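Side-chain contacts in hypothetical protein UNP Q5LQD5_SILPO (PDB 2IMH), which is of unknown function, a member of the DUF1028 family whose two antiparallel sheets are packed together between helices, as in Ntn-hydrolase-like folds: residues G15-A20 against A87-L92; L140-R145 against M168-P173. One frame throughout, in Å; residues are numbered along the deposited sequence.

Contact 1: residues G15-A20 against A87-L92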
loop_
_atom_site.group_PDB
_atom_site.type_symbol
_atom_site.label_atom_id
_atom_site.label_comp_id
_atom_site.label_asym_id
_atom_site.label_seq_id
_atom_site.Cartn_x
_atom_site.Cartn_y
_atom_site.Cartn_z
ATOM N N GLY A 15 9.590 8.186 -9.088
ATOM C CA GLY A 15 8.636 9.064 -8.442
ATOM C C GLY A 15 7.338 8.320 -8.175
ATOM O O GLY A 15 6.388 8.903 -7.643
ATOM N N ALA A 16 7.297 7.028 -8.524
ATOM C CA ALA A 16 6.118 6.219 -8.173
ATOM C C ALA A 16 5.961 6.167 -6.665
ATOM O O ALA A 16 6.945 6.244 -5.919
ATOM C CB ALA A 16 6.231 4.813 -8.720
ATOM N N ILE A 17 4.717 6.025 -6.235
ATOM C CA ILE A 17 4.400 5.789 -4.824
ATOM C C ILE A 17 3.567 4.514 -4.757
ATOM O O ILE A 17 2.879 4.157 -5.722
ATOM C CB ILE A 17 3.671 6.991 -4.179
ATOM C CG1 ILE A 17 2.377 7.364 -4.939
ATOM C CG2 ILE A 17 4.650 8.172 -4.031
ATOM C CD1 ILE A 17 1.516 8.432 -4.226
ATOM N N GLY A 18 3.651 3.804 -3.644
ATOM C CA GLY A 18 2.846 2.599 -3.536
ATOM C C GLY A 18 2.719 2.040 -2.151
ATOM O O GLY A 18 3.255 2.583 -1.189
ATOM N N GLY A 19 1.968 0.954 -2.059
ATOM C CA GLY A 19 1.812 0.266 -0.781
ATOM C C GLY A 19 1.331 -1.149 -1.028
ATOM O O GLY A 19 0.869 -1.478 -2.135
ATOM N N ALA A 20 1.438 -1.975 0.001
ATOM C CA ALA A 20 0.958 -3.346 -0.072
ATOM C C ALA A 20 0.546 -3.782 1.310
ATOM O O ALA A 20 1.077 -3.279 2.300
ATOM C CB ALA A 20 2.016 -4.245 -0.620
ATOM N N ALA A 87 -0.906 5.070 9.115
ATOM C CA ALA A 87 0.429 5.379 8.635
ATOM C C ALA A 87 0.261 6.214 7.383
ATOM O O ALA A 87 -0.695 6.028 6.614
ATOM C CB ALA A 87 1.189 4.115 8.312
ATOM N N ALA A 88 1.159 7.161 7.184
ATOM C CA ALA A 88 1.045 8.047 6.026
ATOM C C ALA A 88 2.423 8.421 5.563
ATOM O O ALA A 88 3.329 8.595 6.382
ATOM C CB ALA A 88 0.273 9.315 6.380
HETATM N N MSE A 89 2.575 8.598 4.254
HETATM C CA MSE A 89 3.875 8.924 3.696
HETATM C C MSE A 89 3.683 9.996 2.636
HETATM O O MSE A 89 2.731 9.922 1.869
HETATM C CB MSE A 89 4.503 7.668 3.051
HETATM C CG MSE A 89 5.866 7.915 2.443
HETATM SE SE MSE A 89 6.276 6.600 1.046
HETATM C CE MSE A 89 5.035 7.230 -0.326
ATOM N N ASP A 90 4.570 10.990 2.588
ATOM C CA ASP A 90 4.447 12.059 1.601
ATOM C C ASP A 90 5.180 11.704 0.317
ATOM O O ASP A 90 5.747 10.617 0.209
ATOM C CB ASP A 90 4.857 13.439 2.172
ATOM C CG ASP A 90 6.374 13.636 2.319
ATOM O OD1 ASP A 90 7.190 12.813 1.841
ATOM O OD2 ASP A 90 6.741 14.681 2.936
ATOM N N LEU A 91 5.155 12.621 -0.654
ATOM C CA LEU A 91 5.662 12.319 -1.994
ATOM C C LEU A 91 7.174 12.189 -2.052
ATOM O O LEU A 91 7.715 11.705 -3.060
ATOM C CB LEU A 91 5.185 13.370 -3.009
ATOM C CG LEU A 91 3.684 13.398 -3.289
ATOM C CD1 LEU A 91 3.366 14.608 -4.162
ATOM C CD2 LEU A 91 3.210 12.100 -3.989
ATOM N N LEU A 92 7.859 12.585 -0.979
ATOM C CA LEU A 92 9.305 12.425 -0.899
ATOM C C LEU A 92 9.719 11.350 0.111
ATOM O O LEU A 92 10.899 11.264 0.490
ATOM C CB LEU A 92 9.984 13.768 -0.586
ATOM C CG LEU A 92 10.080 14.712 -1.799
ATOM C CD1 LEU A 92 10.290 16.148 -1.372
ATOM C CD2 LEU A 92 11.182 14.239 -2.753
#

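Contact 2: residues L140-R145 against M168-P173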
loop_
_atom_site.group_PDB
_atom_site.type_symbol
_atom_site.label_atom_id
_atom_site.label_comp_id
_atom_site.label_asym_id
_atom_site.label_seq_id
_atom_site.Cartn_x
_atom_site.Cartn_y
_atom_site.Cartn_z
ATOM N N LEU A 140 15.052 -5.707 -6.792
ATOM C CA LEU A 140 14.065 -5.974 -7.833
ATOM C C LEU A 140 13.285 -4.697 -8.174
ATOM O O LEU A 140 13.525 -3.647 -7.569
ATOM C CB LEU A 140 13.125 -7.101 -7.396
ATOM C CG LEU A 140 13.779 -8.436 -7.007
ATOM C CD1 LEU A 140 12.713 -9.456 -6.626
ATOM C CD2 LEU A 140 14.694 -8.979 -8.115
ATOM N N THR A 141 12.384 -4.789 -9.150
ATOM C CA THR A 141 11.510 -3.668 -9.523
ATOM C C THR A 141 10.648 -3.311 -8.307
ATOM O O THR A 141 10.379 -4.177 -7.473
ATOM C CB THR A 141 10.594 -4.027 -10.725
ATOM O OG1 THR A 141 9.704 -5.088 -10.364
ATOM C CG2 THR A 141 11.411 -4.467 -11.937
ATOM N N PHE A 142 10.252 -2.041 -8.209
ATOM C CA PHE A 142 9.495 -1.512 -7.060
ATOM C C PHE A 142 8.369 -2.442 -6.616
ATOM O O PHE A 142 8.262 -2.784 -5.435
ATOM C CB PHE A 142 8.948 -0.138 -7.438
ATOM C CG PHE A 142 8.177 0.566 -6.349
ATOM C CD1 PHE A 142 8.741 0.802 -5.103
ATOM C CD2 PHE A 142 6.916 1.066 -6.607
ATOM C CE1 PHE A 142 8.034 1.498 -4.124
ATOM C CE2 PHE A 142 6.202 1.768 -5.631
ATOM C CZ PHE A 142 6.753 1.968 -4.392
ATOM N N GLU A 143 7.539 -2.865 -7.567
ATOM C CA GLU A 143 6.389 -3.728 -7.253
ATOM C C GLU A 143 6.796 -5.058 -6.625
ATOM O O GLU A 143 6.131 -5.546 -5.715
ATOM C CB GLU A 143 5.579 -3.989 -8.518
ATOM C CG GLU A 143 4.955 -2.729 -9.108
ATOM C CD GLU A 143 5.889 -1.900 -9.991
ATOM O OE1 GLU A 143 7.085 -2.243 -10.162
ATOM O OE2 GLU A 143 5.407 -0.880 -10.527
ATOM N N ARG A 144 7.884 -5.641 -7.122
ATOM C CA ARG A 144 8.377 -6.906 -6.597
ATOM C C ARG A 144 9.005 -6.739 -5.224
ATOM O O ARG A 144 9.038 -7.693 -4.447
ATOM C CB ARG A 144 9.369 -7.570 -7.572
ATOM C CG ARG A 144 8.725 -8.037 -8.878
ATOM C CD ARG A 144 9.793 -8.603 -9.844
ATOM N NE ARG A 144 10.286 -9.906 -9.378
ATOM C CZ ARG A 144 11.378 -10.534 -9.828
ATOM N NH1 ARG A 144 12.136 -9.998 -10.788
ATOM N NH2 ARG A 144 11.712 -11.718 -9.311
ATOM N N ARG A 145 9.502 -5.534 -4.932
ATOM C CA ARG A 145 10.031 -5.218 -3.599
ATOM C C ARG A 145 8.893 -5.227 -2.586
ATOM O O ARG A 145 9.037 -5.751 -1.480
ATOM C CB ARG A 145 10.737 -3.856 -3.602
ATOM C CG ARG A 145 12.224 -3.940 -3.917
ATOM C CD ARG A 145 12.706 -2.828 -4.829
ATOM N NE ARG A 145 12.551 -1.474 -4.292
ATOM C CZ ARG A 145 12.551 -0.379 -5.047
ATOM N NH1 ARG A 145 12.404 0.813 -4.497
ATOM N NH2 ARG A 145 12.688 -0.475 -6.362
HETATM N N MSE A 168 -2.123 -4.623 -3.398
HETATM C CA MSE A 168 -1.071 -3.676 -3.736
HETATM C C MSE A 168 -1.707 -2.503 -4.455
HETATM O O MSE A 168 -2.732 -2.657 -5.133
HETATM C CB MSE A 168 -0.014 -4.317 -4.644
HETATM C CG MSE A 168 1.265 -3.495 -4.801
HETATM SE SE MSE A 168 2.762 -4.556 -5.495
HETATM C CE MSE A 168 2.852 -5.789 -3.997
ATOM N N LEU A 169 -1.099 -1.334 -4.290
ATOM C CA LEU A 169 -1.565 -0.143 -4.967
ATOM C C LEU A 169 -0.320 0.631 -5.361
ATOM O O LEU A 169 0.490 0.969 -4.485
ATOM C CB LEU A 169 -2.439 0.696 -4.029
ATOM C CG LEU A 169 -2.894 2.043 -4.601
ATOM C CD1 LEU A 169 -3.837 1.777 -5.781
ATOM C CD2 LEU A 169 -3.564 2.943 -3.549
ATOM N N VAL A 170 -0.170 0.916 -6.653
ATOM C CA VAL A 170 0.989 1.683 -7.125
ATOM C C VAL A 170 0.543 2.749 -8.110
ATOM O O VAL A 170 -0.236 2.473 -9.029
ATOM C CB VAL A 170 2.078 0.786 -7.761
ATOM C CG1 VAL A 170 3.240 1.650 -8.352
ATOM C CG2 VAL A 170 2.616 -0.228 -6.724
ATOM N N LEU A 171 1.057 3.961 -7.908
ATOM C CA LEU A 171 0.658 5.134 -8.695
ATOM C C LEU A 171 1.872 5.821 -9.291
ATOM O O LEU A 171 2.906 5.932 -8.650
ATOM C CB LEU A 171 -0.078 6.146 -7.808
ATOM C CG LEU A 171 -1.247 5.634 -6.948
ATOM C CD1 LEU A 171 -1.818 6.783 -6.122
ATOM C CD2 LEU A 171 -2.322 5.012 -7.848
ATOM N N HIS A 172 1.725 6.314 -10.514
ATOM C CA HIS A 172 2.780 7.062 -11.184
ATOM C C HIS A 172 2.100 7.923 -12.246
ATOM O O HIS A 172 1.150 7.465 -12.873
ATOM C CB HIS A 172 3.736 6.111 -11.870
ATOM C CG HIS A 172 4.889 6.805 -12.521
ATOM N ND1 HIS A 172 4.819 7.321 -13.799
ATOM C CD2 HIS A 172 6.120 7.120 -12.052
ATOM C CE1 HIS A 172 5.969 7.906 -14.097
ATOM N NE2 HIS A 172 6.778 7.789 -13.056
ATOM N N PRO A 173 2.583 9.157 -12.473
ATOM C CA PRO A 173 1.851 10.046 -13.390
ATOM C C PRO A 173 1.771 9.580 -14.850
ATOM O O PRO A 173 0.902 10.060 -15.579
ATOM C CB PRO A 173 2.648 11.354 -13.325
ATOM C CG PRO A 173 4.002 10.961 -12.871
ATOM C CD PRO A 173 3.779 9.813 -11.917
#

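Contact 1: residues G15-A20 against A87-L92
Ile17 CG2 touches both Met89 and Leu91, while CD1 reaches Leu91 alone, and all the contacts are methyl against methyl or methine. Its CG2 lies 3.8 Å from CE of Met89, modelled as selenomethionine, and that same CE stands 4.1 Å from Ile17 CB. The other branch ends at CD1, which approaches Leu91 CD2 to 4.0 Å; Leu91 CD2 also faces Ile17 CG2 at 4.2 Å and so bridges the two arms. The torsions place the two arms. At chi1 56° Ile17 CG1 sits between the backbone N and the carbonyl carbon, and the extended chi2 carries CD1 out to Leu91. Met89 leaves its strand extended and bends at chi3 (71°), which turns its terminal methyl onto Ile17. The backbones stay well apart: the closest CA atoms, of Ile17 and Leu91, are 7.2 Å from each other. In the second shell, an Asx turn shapes the end of 87-92, where Asp90 OD1 accepts from Leu92 N at 2.9 Å, the donor lying 53° out of the carboxylate plane; Asn94 N is a second donor to OD1. Strand 16-23 is held by backbone bonds, among them Gly18 pairing with Ala9 of strand 4-11. With no hydrogen bond crossing between the segments, the six- and four-stranded sheets are joined here by non-directional apolar contact between facing side chains, as in a beta sandwich.

Contact 2: residues L140-R145 against M168-P173
Val170 CG1 meets both Phe142 and Glu143 at the start of helix 142-155, and Val170 CG2 meets Glu143. CG1 approaches the Phe142 ring at its edge, near the ring plane, 4.0 Å from CE2 and 4.1 Å from CD2, so neither ring face is used against it. Phe142 CG is anti to the backbone N (chi1 -178°), which directs the ring toward the strand, and the two side chains run past one another in opposite directions. Glu143 instead crosses Val170 at about a right angle: its CG is 4.2 Å from Val170 CG2, and the bend at chi2 (83°) brings OE2 to 4.0 Å from CG1. That oxygen also has a long, weak ion pair with Arg175. SE of Met168, a selenomethionine, is placed 3.5 Å from Glu143 O, but two conformers are deposited and this approach is doubtful. Leu146, one turn further along the helix, also touches Val170, while Tyr197 of helix 189-200 packs on Glu143. Thr141 occupies the N-cap, so Glu143 lies in the first helical turn, where the helix end may favour its negative charge. Helix and sheet are thus joined by hydrophobic contact, and the carboxylate oxygen OE2 lies against the valine methyl CG1 without a hydrogen bond to 168-173.

The two contacts lie on neighbouring strands of the six-stranded sheet, 16-23 and 165-172, with centres about 10 Å apart. Backbone pairing couples them directly: Gly19 N is 2.8 Å from Leu169 O and Ile17 O is 2.9 Å from Leu171 N, both probable hydrogen bonds. Contact 1 reaches across to strand 85-90 of the four-stranded sheet, whereas contact 2 connects to helix 142-155, so one sheet is packed against a second sheet and a helix. Along the chain they come in series, contact 1 closing before contact 2 opens. Together they tie three successive layers, consistent with the layered alpha-beta-beta-alpha architecture of Ntn hydrolases.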